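Local coordinates for phospholyase (PDB 5G4I), which is a pyridoxal-phosphate-dependent phospholyase, a homologue of class III transaminases that probably eliminates phosphate from phosphorylated amino-alcohol substrates, at residues A196-D199 against A200-S204; L227-P230 against S231-E235. One frame throughout, in Å; residues are numbered along the deposited sequence. Where two conformers were deposited one is given.

Interaction 1. Residues A196-D199 against A200-S204; sequences ADVD and AAIAS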
ATOM      1  N   ALA A 196      -2.335  10.870 -35.107  1.00 13.47           N
ATOM      2  CA  ALA A 196      -2.548  12.352 -35.135  1.00 15.01           C
ATOM      3  C   ALA A 196      -3.209  12.863 -33.887  1.00 12.59           C
ATOM      4  O   ALA A 196      -2.882  13.992 -33.406  1.00 14.71           O
ATOM      5  CB  ALA A 196      -3.406  12.722 -36.371  1.00 15.60           C
ATOM      6  N   ASP A 197      -4.107  12.076 -33.303  1.00 13.90           N
ATOM      7  CA  ASP A 197      -4.686  12.435 -32.018  1.00 14.40           C
ATOM      8  C   ASP A 197      -3.593  12.502 -30.891  1.00 13.25           C
ATOM      9  O   ASP A 197      -3.640  13.387 -29.988  1.00 12.93           O
ATOM     10  CB  ASP A 197      -5.749  11.412 -31.553  1.00 19.58           C
ATOM     11  CG  ASP A 197      -7.047  11.408 -32.315  1.00 26.10           C
ATOM     12  OD1 ASP A 197      -7.246  12.225 -33.189  1.00 23.66           O
ATOM     13  OD2 ASP A 197      -7.873  10.462 -31.957  1.00 30.39           O
ATOM     14  N   VAL A 198      -2.600  11.588 -30.934  1.00 11.49           N
ATOM     15  CA  VAL A 198      -1.501  11.619 -29.992  1.00 10.86           C
ATOM     16  C   VAL A 198      -0.655  12.926 -30.210  1.00 10.83           C
ATOM     17  O   VAL A 198      -0.295  13.608 -29.178  1.00 11.12           O
ATOM     18  CB  VAL A 198      -0.587  10.374 -30.085  1.00 10.97           C
ATOM     19  CG1 VAL A 198       0.622  10.454 -29.227  1.00 11.11           C
ATOM     20  CG2 VAL A 198      -1.369   9.120 -29.769  1.00 12.27           C
ATOM     21  N   ASP A 199      -0.309  13.259 -31.469  1.00 11.37           N
ATOM     22  CA  ASP A 199       0.387  14.504 -31.782  1.00 11.75           C
ATOM     23  C   ASP A 199      -0.337  15.729 -31.154  1.00 11.58           C
ATOM     24  O   ASP A 199       0.312  16.561 -30.461  1.00 11.22           O
ATOM     25  CB  ASP A 199       0.439  14.752 -33.267  1.00 12.83           C
ATOM     26  CG  ASP A 199       1.265  13.704 -34.078  1.00 15.50           C
ATOM     27  OD1 ASP A 199       2.217  13.111 -33.495  1.00 15.09           O
ATOM     28  OD2 ASP A 199       0.963  13.682 -35.330  1.00 15.95           O
ATOM     29  N   ALA A 200      -1.686  15.730 -31.282  1.00 11.23           N
ATOM     30  CA  ALA A 200      -2.474  16.858 -30.763  1.00 12.03           C
ATOM     31  C   ALA A 200      -2.446  16.953 -29.250  1.00 11.55           C
ATOM     32  O   ALA A 200      -2.396  18.016 -28.601  1.00 12.29           O
ATOM     33  CB  ALA A 200      -3.918  16.847 -31.320  1.00 11.51           C
ATOM     34  N   ALA A 201      -2.597  15.779 -28.589  1.00 10.79           N
ATOM     35  CA  ALA A 201      -2.599  15.717 -27.124  1.00 10.90           C
ATOM     36  C   ALA A 201      -1.261  16.229 -26.562  1.00 10.69           C
ATOM     37  O   ALA A 201      -1.208  16.998 -25.556  1.00 11.46           O
ATOM     38  CB  ALA A 201      -2.794  14.248 -26.664  1.00 12.11           C
ATOM     39  N   ILE A 202      -0.161  15.777 -27.153  1.00 10.46           N
ATOM     40  CA  ILE A 202       1.180  16.202 -26.742  1.00 10.52           C
ATOM     41  C   ILE A 202       1.382  17.738 -26.890  1.00 10.74           C
ATOM     42  O   ILE A 202       1.872  18.420 -25.992  1.00 10.73           O
ATOM     43  CB  ILE A 202       2.303  15.374 -27.480  1.00 10.40           C
ATOM     44  CG1 ILE A 202       2.310  13.926 -26.959  1.00 10.79           C
ATOM     45  CG2 ILE A 202       3.657  16.020 -27.350  1.00 10.67           C
ATOM     46  CD1 ILE A 202       3.323  13.033 -27.686  1.00 11.24           C
ATOM     47  N   ALA A 203       0.978  18.222 -28.085  1.00 10.97           N
ATOM     48  CA  ALA A 203       1.112  19.669 -28.360  1.00 11.32           C
ATOM     49  C   ALA A 203       0.290  20.454 -27.337  1.00 10.89           C
ATOM     50  O   ALA A 203       0.734  21.568 -26.925  1.00 11.49           O
ATOM     51  CB  ALA A 203       0.715  19.968 -29.776  1.00 10.88           C
ATOM     52  N   SER A 204      -0.920  19.972 -26.975  1.00 10.11           N
ATOM     53  CA  SER A 204      -1.849  20.658 -26.051  1.00 10.01           C
ATOM     54  C   SER A 204      -1.216  20.725 -24.655  1.00 10.47           C
ATOM     55  O   SER A 204      -1.241  21.747 -23.957  1.00 11.72           O
ATOM     56  CB  SER A 204      -3.170  19.942 -26.033  1.00 10.86           C
ATOM     57  OG  SER A 204      -4.082  20.533 -25.090  1.00 12.11           O
TER

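Interaction 2. Residues L227-P230 against S231-E235; sequences LQLP and SGYIE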
ATOM      1  N   LEU A 227      -9.235  -4.455 -26.170  1.00 14.70           N
ATOM      2  CA  LEU A 227      -8.976  -3.968 -27.533  1.00 13.79           C
ATOM      3  C   LEU A 227      -7.866  -4.729 -28.268  1.00 14.55           C
ATOM      4  O   LEU A 227      -6.929  -5.228 -27.634  1.00 17.12           O
ATOM      5  CB  LEU A 227      -8.577  -2.499 -27.408  1.00 13.75           C
ATOM      6  CG  LEU A 227      -9.450  -1.572 -26.547  1.00 12.94           C
ATOM      7  CD1 LEU A 227      -8.885  -0.131 -26.581  1.00 13.47           C
ATOM      8  CD2 LEU A 227     -10.895  -1.568 -26.963  1.00 15.28           C
ATOM      9  N   GLN A 228      -7.985  -4.827 -29.603  1.00 15.17           N
ATOM     10  CA  GLN A 228      -6.936  -5.404 -30.446  1.00 16.95           C
ATOM     11  C   GLN A 228      -6.333  -4.237 -31.243  1.00 13.75           C
ATOM     12  O   GLN A 228      -7.014  -3.674 -32.138  1.00 14.14           O
ATOM     13  CB  GLN A 228      -7.484  -6.517 -31.415  1.00 19.60           C
ATOM     14  CG  GLN A 228      -6.353  -7.091 -32.291  1.00 22.58           C
ATOM     15  CD  GLN A 228      -6.816  -8.048 -33.448  1.00 31.49           C
ATOM     16  OE1 GLN A 228      -7.951  -8.523 -33.453  1.00 39.55           O
ATOM     17  NE2 GLN A 228      -5.946  -8.285 -34.413  1.00 28.48           N
ATOM     18  N   LEU A 229      -5.095  -3.878 -30.967  1.00 13.91           N
ATOM     19  CA  LEU A 229      -4.540  -2.669 -31.580  1.00 14.36           C
ATOM     20  C   LEU A 229      -3.941  -2.936 -32.959  1.00 15.70           C
ATOM     21  O   LEU A 229      -3.358  -4.022 -33.180  1.00 17.00           O
ATOM     22  CB  LEU A 229      -3.451  -2.063 -30.662  1.00 14.28           C
ATOM     23  CG  LEU A 229      -3.961  -1.178 -29.515  1.00 13.38           C
ATOM     24  CD1 LEU A 229      -4.951  -1.845 -28.540  1.00 13.70           C
ATOM     25  CD2 LEU A 229      -2.765  -0.653 -28.732  1.00 12.09           C
ATOM     26  N   PRO A 230      -3.980  -1.906 -33.838  1.00 16.30           N
ATOM     27  CA  PRO A 230      -3.146  -2.028 -35.065  1.00 17.41           C
ATOM     28  C   PRO A 230      -1.676  -2.056 -34.765  1.00 18.70           C
ATOM     29  O   PRO A 230      -1.186  -1.381 -33.818  1.00 17.22           O
ATOM     30  CB  PRO A 230      -3.531  -0.731 -35.888  1.00 17.57           C
ATOM     31  CG  PRO A 230      -4.109   0.195 -34.912  1.00 18.22           C
ATOM     32  CD  PRO A 230      -4.507  -0.543 -33.648  1.00 15.08           C
ATOM     33  N   SER A 231      -0.867  -2.799 -35.547  1.00 16.79           N
ATOM     34  CA  SER A 231       0.566  -2.809 -35.421  0.50 16.90           C
ATOM     35  C   SER A 231       1.131  -1.384 -35.588  1.00 15.28           C
ATOM     36  O   SER A 231       0.753  -0.717 -36.552  1.00 16.68           O
ATOM     37  CB  SER A 231       1.227  -3.698 -36.506  0.50 20.65           C
ATOM     38  OG  SER A 231       2.575  -3.935 -36.171  0.50 26.10           O
ATOM     39  N   GLY A 232       2.074  -0.978 -34.719  1.00 14.24           N
ATOM     40  CA  GLY A 232       2.780   0.321 -34.826  1.00 14.36           C
ATOM     41  C   GLY A 232       2.193   1.420 -33.929  1.00 13.45           C
ATOM     42  O   GLY A 232       2.789   2.473 -33.835  1.00 14.62           O
ATOM     43  N   TYR A 233       1.010   1.214 -33.336  1.00 13.38           N
ATOM     44  CA  TYR A 233       0.424   2.235 -32.490  1.00 12.32           C
ATOM     45  C   TYR A 233       1.253   2.473 -31.212  1.00 11.88           C
ATOM     46  O   TYR A 233       1.743   3.609 -30.956  1.00 11.29           O
ATOM     47  CB  TYR A 233      -1.027   1.979 -32.138  1.00 11.65           C
ATOM     48  CG  TYR A 233      -1.637   3.067 -31.195  1.00 12.40           C
ATOM     49  CD1 TYR A 233      -2.017   4.291 -31.685  1.00 12.67           C
ATOM     50  CD2 TYR A 233      -1.723   2.878 -29.829  1.00 12.44           C
ATOM     51  CE1 TYR A 233      -2.540   5.315 -30.907  1.00 12.22           C
ATOM     52  CE2 TYR A 233      -2.278   3.848 -29.010  1.00 11.85           C
ATOM     53  CZ  TYR A 233      -2.669   5.089 -29.548  1.00 11.68           C
ATOM     54  OH  TYR A 233      -3.226   6.075 -28.734  1.00 12.59           O
ATOM     55  N   ILE A 234       1.456   1.402 -30.425  1.00 10.75           N
ATOM     56  CA  ILE A 234       2.265   1.564 -29.201  1.00 11.14           C
ATOM     57  C   ILE A 234       3.668   2.096 -29.451  1.00 11.36           C
ATOM     58  O   ILE A 234       4.242   2.990 -28.762  1.00 11.54           O
ATOM     59  CB  ILE A 234       2.270   0.279 -28.334  1.00 10.20           C
ATOM     60  CG1 ILE A 234       0.841  -0.053 -27.884  1.00 11.82           C
ATOM     61  CG2 ILE A 234       3.222   0.334 -27.156  1.00 11.34           C
ATOM     62  CD1 ILE A 234       0.194   0.943 -26.863  1.00 12.12           C
ATOM     63  N   GLU A 235       4.324   1.534 -30.499  1.00 11.63           N
ATOM     64  CA  GLU A 235       5.647   1.976 -30.880  1.00 12.24           C
ATOM     65  C   GLU A 235       5.671   3.476 -31.295  1.00 11.51           C
ATOM     66  O   GLU A 235       6.577   4.230 -30.932  1.00 12.48           O
ATOM     67  CB  GLU A 235       6.118   1.092 -32.078  1.00 15.19           C
ATOM     68  CG  GLU A 235       6.113  -0.457 -31.791  1.00 19.78           C
ATOM     69  CD  GLU A 235       4.799  -1.398 -31.801  1.00 25.80           C
ATOM     70  OE1 GLU A 235       3.683  -1.236 -31.821  1.00 21.14           O
ATOM     71  OE2 GLU A 235       4.939  -2.557 -31.812  1.00 26.52           O
TER
HETATM   72  O   HOH W   1       0.503  -1.276 -31.421  1.00 14.53           O

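Interaction 1. Residues A196-D199 against A200-S204
Val-198 and Ile-202, one helical turn apart, make the apolar side-chain contact of this stretch, both lying within helix 187-207. Their side chains run side by side and point the same way, and CG1 of Val-198 meets CD1 of Ile-202 at 4.0 Å. The valine torsion explains the meeting: with chi1 at 174°, CG1 is anti to the backbone N and lies beside the carbonyl carbon, which leads on toward the next turn. CG1 of Ile-202 lies 3.4 Å from Val-198 O, alongside the same carbonyl oxygen that its own amide binds. That oxygen accepts the amide of Ile-202 at 3.0 Å (N to O), with an N-H...O angle of 170°. The same i to i+4 pattern joins Ala-200 N to Ala-196 O, Ala-201 N to Asp-197 O and Ala-203 N to Asp-199 O, so four successive bonds define a regular alpha-helix.

The packed side is this Val-198, Ala-201 and Ile-202 face. Val-198 rests on Val-237 of helix 233-243, while Ala-201 and Ile-202 reach Leu-141 of strand 140-143. By contrast, the exposed side carries three alanine methyls, of Ala-196, Ala-200 and Ala-203, and the carboxylate of Asp-197. Asp-199, also exposed, sends OD1 to a salt bridge with Arg-240 of helix 233-243.

Chemically, the helix is amphipathic: the four i to i+4 bonds satisfy the carbonyls of 196-199 and the amides of 200-203, Val-198 and Ile-202, together with the small Ala-201, seat it on the sheet and on helix 233-243, and the Asp-199 charge is probably balanced by Arg-240.

Interaction 2. Residues L227-P230 against S231-E235
Leu-229 reaches over the start of helix 233-243 with a single methyl, CD2, which touches two residues of the first turn. It lies 3.8 Å from CD2 of the Tyr-233 ring and 3.8 Å from CG1 of Ile-234, crossing both side chains at a slant. The approach to the ring is oblique. Leu-229 holds CG anti to its carbonyl carbon, whereas Tyr-233 has its ring carbon CG anti to the backbone N (chi1 178°). The tyrosine thereby heads for helix 187-207, where it packs on Leu-191 and Ser-194, while Ile-234 turns to Phe-215 and Phe-217 of strand 214-217. CD2 of Leu-229 touches both side chains near where they diverge.

The backbone between them makes a type II beta turn from Pro-230 to Tyr-233. Its closing bond, Tyr-233 N to Pro-230 O, is long at 3.4 Å and weak, although fairly straight at 165°. Gly-232 occupies the third position of the turn with a positive phi (98°), a value suited to glycine, and is also the N-cap residue of the helix. Glu-235 curls back so that OE1 weakly accepts the Gly-232 amide at 3.3 Å, while its OE2 takes the amide of Asn-271.

A water bridges the same region: it accepts from Ile-234 N at 3.0 Å and lies 2.9 Å from Pro-230 O, with Glu-235 OE1 also within hydrogen-bonding distance. The chemistry implies a helix start secured by several modest polar links, in which water and a carboxylate serve amides at the beginning of the helix, while the Leu-229 methyl adds apolar contact with Tyr-233 and Ile-234.

Interactions 1 and 2 follow each other along the chain, with centres about 17 Å apart, yet they meet where Val-198 CG2 packs against Tyr-233 OH at 3.7 Å. Both therefore help join helix 187-207 to helix 233-243. In interaction 1, Val-198, Ala-201 and Ile-202 are buried against five exposed residues; in interaction 2, Pro-230, Tyr-233 and Ile-234 are buried and, of the touching residues, only Ser-231 is exposed. Segment 196-204, mostly in a helix's C-terminal half, pairs its main-chain polar groups by helical bonds. Segment 227-235, nearer the chain's centre, starts a helix, and its amides use a turn, a carboxylate and water. Strands 140-143 and 171-174 back interaction 1, strand 214-217 interaction 2.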